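Local coordinates for protein activator of 2-hydroxyisocaproyl-CoA dehydratase (Clostridium difficile, PDB 4EHU) that transfers one electron to 2-hydroxyisocaproyl-CoA dehydratase as ATP is hydrolysed, using a [4Fe-4S] cluster bound once per homodimer, at residues I97-K109 against F119-R131. Numbering follows the deposited sequence. Where two conformers were deposited one is given.
With ANP (phosphoaminophosphonic acid-adenylate ester), chain D; SF4 (iron/sulfur cluster), chain C.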
# COMPACT_ATOMS: atom_id res chain seq x y z
N ILE A 97 19.86 -0.51 14.28
CA ILE A 97 20.01 -0.95 12.89
C ILE A 97 18.70 -0.76 12.15
O ILE A 97 17.65 -1.19 12.60
CB ILE A 97 20.44 -2.44 12.79
CG1 ILE A 97 21.81 -2.62 13.43
CG2 ILE A 97 20.47 -2.91 11.33
CD1 ILE A 97 22.24 -4.12 13.51
N ILE A 98 18.78 -0.09 11.00
CA ILE A 98 17.63 0.13 10.16
C ILE A 98 17.85 -0.65 8.89
O ILE A 98 18.72 -0.32 8.10
CB ILE A 98 17.49 1.63 9.80
CG1 ILE A 98 17.41 2.45 11.08
CG2 ILE A 98 16.24 1.85 8.91
CD1 ILE A 98 17.66 4.00 10.84
N ASP A 99 17.05 -1.71 8.70
CA ASP A 99 17.17 -2.55 7.52
C ASP A 99 16.00 -2.26 6.60
O ASP A 99 14.89 -2.69 6.85
CB ASP A 99 17.15 -4.04 7.95
CG ASP A 99 16.83 -4.99 6.81
OD1 ASP A 99 17.23 -4.72 5.67
OD2 ASP A 99 16.17 -6.04 7.07
N ILE A 100 16.25 -1.53 5.52
CA ILE A 100 15.18 -1.29 4.57
C ILE A 100 15.36 -2.22 3.38
O ILE A 100 16.31 -2.06 2.62
CB ILE A 100 15.12 0.17 4.10
CG1 ILE A 100 15.06 1.10 5.31
CG2 ILE A 100 13.89 0.33 3.21
CD1 ILE A 100 15.11 2.67 4.94
N GLY A 101 14.46 -3.20 3.25
CA GLY A 101 14.53 -4.16 2.17
C GLY A 101 13.45 -3.91 1.13
O GLY A 101 12.85 -2.84 1.09
N GLY A 102 13.21 -4.92 0.29
CA GLY A 102 12.25 -4.83 -0.78
C GLY A 102 10.80 -5.02 -0.37
O GLY A 102 9.91 -4.56 -1.09
N GLN A 103 10.53 -5.66 0.76
CA GLN A 103 9.14 -5.80 1.19
C GLN A 103 8.86 -5.37 2.62
O GLN A 103 7.69 -5.19 3.00
CB GLN A 103 8.63 -7.24 0.97
CG GLN A 103 9.08 -8.24 2.02
CD GLN A 103 8.36 -9.59 1.86
OE1 GLN A 103 7.60 -9.79 0.92
NE2 GLN A 103 8.63 -10.51 2.78
N ASP A 104 9.89 -5.19 3.43
CA ASP A 104 9.66 -4.65 4.76
C ASP A 104 10.82 -3.81 5.26
O ASP A 104 11.90 -3.86 4.69
CB ASP A 104 9.24 -5.72 5.79
CG ASP A 104 10.34 -6.75 6.11
OD1 ASP A 104 11.43 -6.34 6.54
OD2 ASP A 104 10.08 -7.97 5.96
N ALA A 105 10.57 -3.01 6.28
CA ALA A 105 11.62 -2.23 6.90
C ALA A 105 11.64 -2.64 8.34
O ALA A 105 10.59 -2.74 8.99
CB ALA A 105 11.31 -0.75 6.80
N LYS A 106 12.83 -2.94 8.83
CA LYS A 106 13.01 -3.42 10.17
C LYS A 106 13.88 -2.47 10.95
O LYS A 106 14.90 -1.99 10.43
CB LYS A 106 13.70 -4.79 10.13
CG LYS A 106 12.85 -5.90 9.51
CD LYS A 106 13.66 -7.20 9.46
CE LYS A 106 12.72 -8.41 9.37
NZ LYS A 106 12.17 -8.59 7.99
N VAL A 107 13.50 -2.20 12.19
CA VAL A 107 14.35 -1.41 13.06
C VAL A 107 14.68 -2.20 14.31
O VAL A 107 13.79 -2.64 15.05
CB VAL A 107 13.70 -0.07 13.44
CG1 VAL A 107 14.63 0.72 14.34
CG2 VAL A 107 13.38 0.72 12.18
N LEU A 108 15.98 -2.40 14.51
CA LEU A 108 16.48 -3.21 15.61
C LEU A 108 17.16 -2.30 16.59
O LEU A 108 18.01 -1.45 16.20
CB LEU A 108 17.52 -4.21 15.10
CG LEU A 108 17.06 -5.42 14.28
CD1 LEU A 108 16.51 -5.00 12.92
CD2 LEU A 108 18.26 -6.38 14.12
N LYS A 109 16.85 -2.48 17.86
CA LYS A 109 17.61 -1.85 18.92
C LYS A 109 18.42 -2.93 19.60
O LYS A 109 17.89 -3.97 19.97
CB LYS A 109 16.69 -1.15 19.93
CG LYS A 109 17.42 -0.61 21.14
CD LYS A 109 16.50 0.17 22.06
CE LYS A 109 17.22 1.32 22.73
NZ LYS A 109 16.97 2.62 22.04
N PHE A 119 12.37 -4.07 18.82
CA PHE A 119 12.25 -4.36 17.41
C PHE A 119 10.92 -3.82 16.93
O PHE A 119 9.91 -4.04 17.59
CB PHE A 119 12.32 -5.88 17.18
CG PHE A 119 12.04 -6.30 15.77
CD1 PHE A 119 12.98 -6.10 14.77
CD2 PHE A 119 10.83 -6.90 15.44
CE1 PHE A 119 12.73 -6.50 13.48
CE2 PHE A 119 10.59 -7.30 14.14
CZ PHE A 119 11.54 -7.09 13.16
N LEU A 120 10.92 -3.14 15.79
CA LEU A 120 9.67 -2.76 15.15
C LEU A 120 9.82 -3.03 13.69
O LEU A 120 10.90 -2.84 13.12
CB LEU A 120 9.37 -1.27 15.36
CG LEU A 120 8.83 -0.83 16.71
CD1 LEU A 120 8.78 0.71 16.72
CD2 LEU A 120 7.43 -1.40 16.93
N MET A 121 8.74 -3.44 13.07
CA MET A 121 8.80 -3.72 11.66
C MET A 121 7.53 -3.27 10.99
O MET A 121 6.43 -3.54 11.49
CB MET A 121 8.98 -5.20 11.42
CG MET A 121 8.82 -5.58 9.97
SD MET A 121 9.32 -7.28 9.71
CE MET A 121 8.16 -8.18 10.75
N ASN A 122 7.69 -2.58 9.88
CA ASN A 122 6.56 -2.30 9.01
C ASN A 122 6.60 -3.40 7.96
O ASN A 122 7.55 -3.46 7.16
CB ASN A 122 6.68 -0.93 8.32
CG ASN A 122 6.40 0.28 9.25
OD1 ASN A 122 5.73 0.15 10.28
ND2 ASN A 122 6.88 1.48 8.85
N ASP A 123 5.59 -4.28 7.94
CA ASP A 123 5.66 -5.42 7.01
C ASP A 123 4.41 -5.68 6.16
O ASP A 123 4.38 -6.60 5.34
CB ASP A 123 6.02 -6.69 7.77
CG ASP A 123 4.97 -7.07 8.83
OD1 ASP A 123 4.23 -6.19 9.33
OD2 ASP A 123 4.94 -8.25 9.19
N LYS A 124 3.39 -4.89 6.35
CA LYS A 124 2.16 -5.23 5.63
C LYS A 124 1.91 -4.27 4.49
O LYS A 124 0.94 -4.43 3.75
CB LYS A 124 0.98 -5.23 6.59
CG LYS A 124 1.14 -6.22 7.73
CD LYS A 124 1.58 -7.58 7.21
CE LYS A 124 1.41 -8.65 8.28
NZ LYS A 124 2.14 -9.89 7.93
N CYS A 125 2.79 -3.28 4.35
CA CYS A 125 2.49 -2.09 3.54
C CYS A 125 3.67 -1.80 2.62
O CYS A 125 4.82 -1.79 3.08
CB CYS A 125 2.28 -0.89 4.47
SG CYS A 125 2.19 0.73 3.69
N ALA A 126 3.42 -1.59 1.33
CA ALA A 126 4.53 -1.35 0.41
C ALA A 126 5.23 -0.00 0.65
O ALA A 126 6.41 0.18 0.27
CB ALA A 126 4.05 -1.43 -1.02
N ALA A 127 4.52 0.95 1.26
CA ALA A 127 5.13 2.26 1.47
C ALA A 127 6.29 2.08 2.44
O ALA A 127 6.26 1.20 3.31
CB ALA A 127 4.09 3.23 2.06
N GLY A 128 7.29 2.94 2.32
CA GLY A 128 8.41 2.90 3.26
C GLY A 128 9.28 1.68 3.08
O GLY A 128 9.98 1.28 4.00
N THR A 129 9.27 1.12 1.87
CA THR A 129 10.14 0.01 1.52
C THR A 129 10.72 0.18 0.13
O THR A 129 10.35 1.08 -0.62
CB THR A 129 9.39 -1.37 1.56
OG1 THR A 129 8.58 -1.51 0.39
CG2 THR A 129 8.53 -1.50 2.78
N GLY A 130 11.64 -0.71 -0.22
CA GLY A 130 12.17 -0.74 -1.56
C GLY A 130 11.10 -0.86 -2.64
O GLY A 130 11.30 -0.38 -3.75
N ARG A 131 9.99 -1.51 -2.32
CA ARG A 131 8.92 -1.67 -3.29
C ARG A 131 8.39 -0.31 -3.72
O ARG A 131 8.12 -0.08 -4.89
CB ARG A 131 7.77 -2.47 -2.69
CG ARG A 131 6.70 -2.80 -3.70
CD ARG A 131 7.30 -3.53 -4.89
NE ARG A 131 6.26 -3.99 -5.80
CZ ARG A 131 5.71 -5.20 -5.74
NH1 ARG A 131 6.11 -6.08 -4.83
NH2 ARG A 131 4.77 -5.53 -6.59
PG ANP D . 13.22 -8.13 2.52
O1G ANP D . 12.62 -9.53 2.55
O2G ANP D . 14.36 -8.03 3.51
O3G ANP D . 12.21 -7.06 2.70
PB ANP D . 15.38 -8.14 0.40
O1B ANP D . 15.45 -9.00 -0.83
O2B ANP D . 16.34 -8.50 1.54
N3B ANP D . 13.73 -8.01 0.89
PA ANP D . 17.23 -5.98 -0.21
O1A ANP D . 18.05 -6.91 -1.04
O2A ANP D . 17.69 -5.56 1.17
O3A ANP D . 15.75 -6.61 -0.03
O5' ANP D . 16.86 -4.64 -1.01
C5' ANP D . 16.10 -4.70 -2.22
C4' ANP D . 16.03 -3.31 -2.83
O4' ANP D . 17.14 -2.43 -2.67
C3' ANP D . 15.14 -2.91 -3.99
O3' ANP D . 13.76 -2.95 -3.62
C2' ANP D . 15.67 -1.51 -4.34
O2' ANP D . 14.76 -0.46 -3.97
C1' ANP D . 16.98 -1.33 -3.57
N9 ANP D . 18.18 -1.35 -4.43
C8 ANP D . 18.74 -2.43 -5.02
N7 ANP D . 19.87 -2.08 -5.68
C5 ANP D . 20.02 -0.74 -5.51
C6 ANP D . 21.00 0.27 -5.92
N6 ANP D . 22.04 -0.10 -6.70
N1 ANP D . 20.80 1.55 -5.51
C2 ANP D . 19.77 1.91 -4.73
N3 ANP D . 18.83 1.04 -4.32
C4 ANP D . 18.92 -0.27 -4.67
FE1 SF4 C . -1.08 1.83 0.23
FE2 SF4 C . -0.52 -0.75 0.39
FE3 SF4 C . -2.42 0.43 1.95
FE4 SF4 C . 0.33 0.81 2.32
S1 SF4 C . -0.88 -1.03 2.53
S2 SF4 C . -1.27 2.32 2.32
S3 SF4 C . 0.98 0.92 0.19
S4 SF4 C . -2.49 0.11 -0.21
O HOH W 1 8.19 -6.21 -2.56
O HOH W 2 6.10 -3.50 4.58
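Gly130 N donates to Gly101 O at 2.8 Å, tying the start of helix 130-140 to the nucleotide loop that follows strand 96-100. The two backbones meet closely here, and Gly130 CA approaches ANP O3' to 3.4 Å. Beside this bond Thr129 serves as N-cap: OG1 accepts from Arg131 N and donates to Ala126 O, while CG2 lies against Gln103 O.

Farther along, strands 105-109 and 119-122 pair antiparallel through four backbone bonds, the straightest being Val107 N to Leu120 O (2.8 Å, 169° at the hydrogen). On the face of Lys106, Met121 SD lies 3.6 Å from Lys106 NZ, and Phe119, with CG anti to the backbone N (chi1 173°), brings CE1 to 3.9 Å from Lys106 CB. A bend at chi4 (77°) of Lys106 turns NZ to Asp104 OD1, a 2.8 Å salt bridge; Glu79 is a second carboxylate partner.

In this actin-like fold the loop of residues 101-104 grips the γ-phosphate, Gln103 N and Asp104 N both donating to ANP O3G, whereas Cys125 SG binds iron FE4 of the cluster at 2.3 Å. A single segment, 119-131, thus carries the cluster ligand Cys125 and, five residues on, Gly130, which lies beside the nucleotide and is bonded to the phosphate-binding loop, consistent with coupling of ATP hydrolysis to electron transfer.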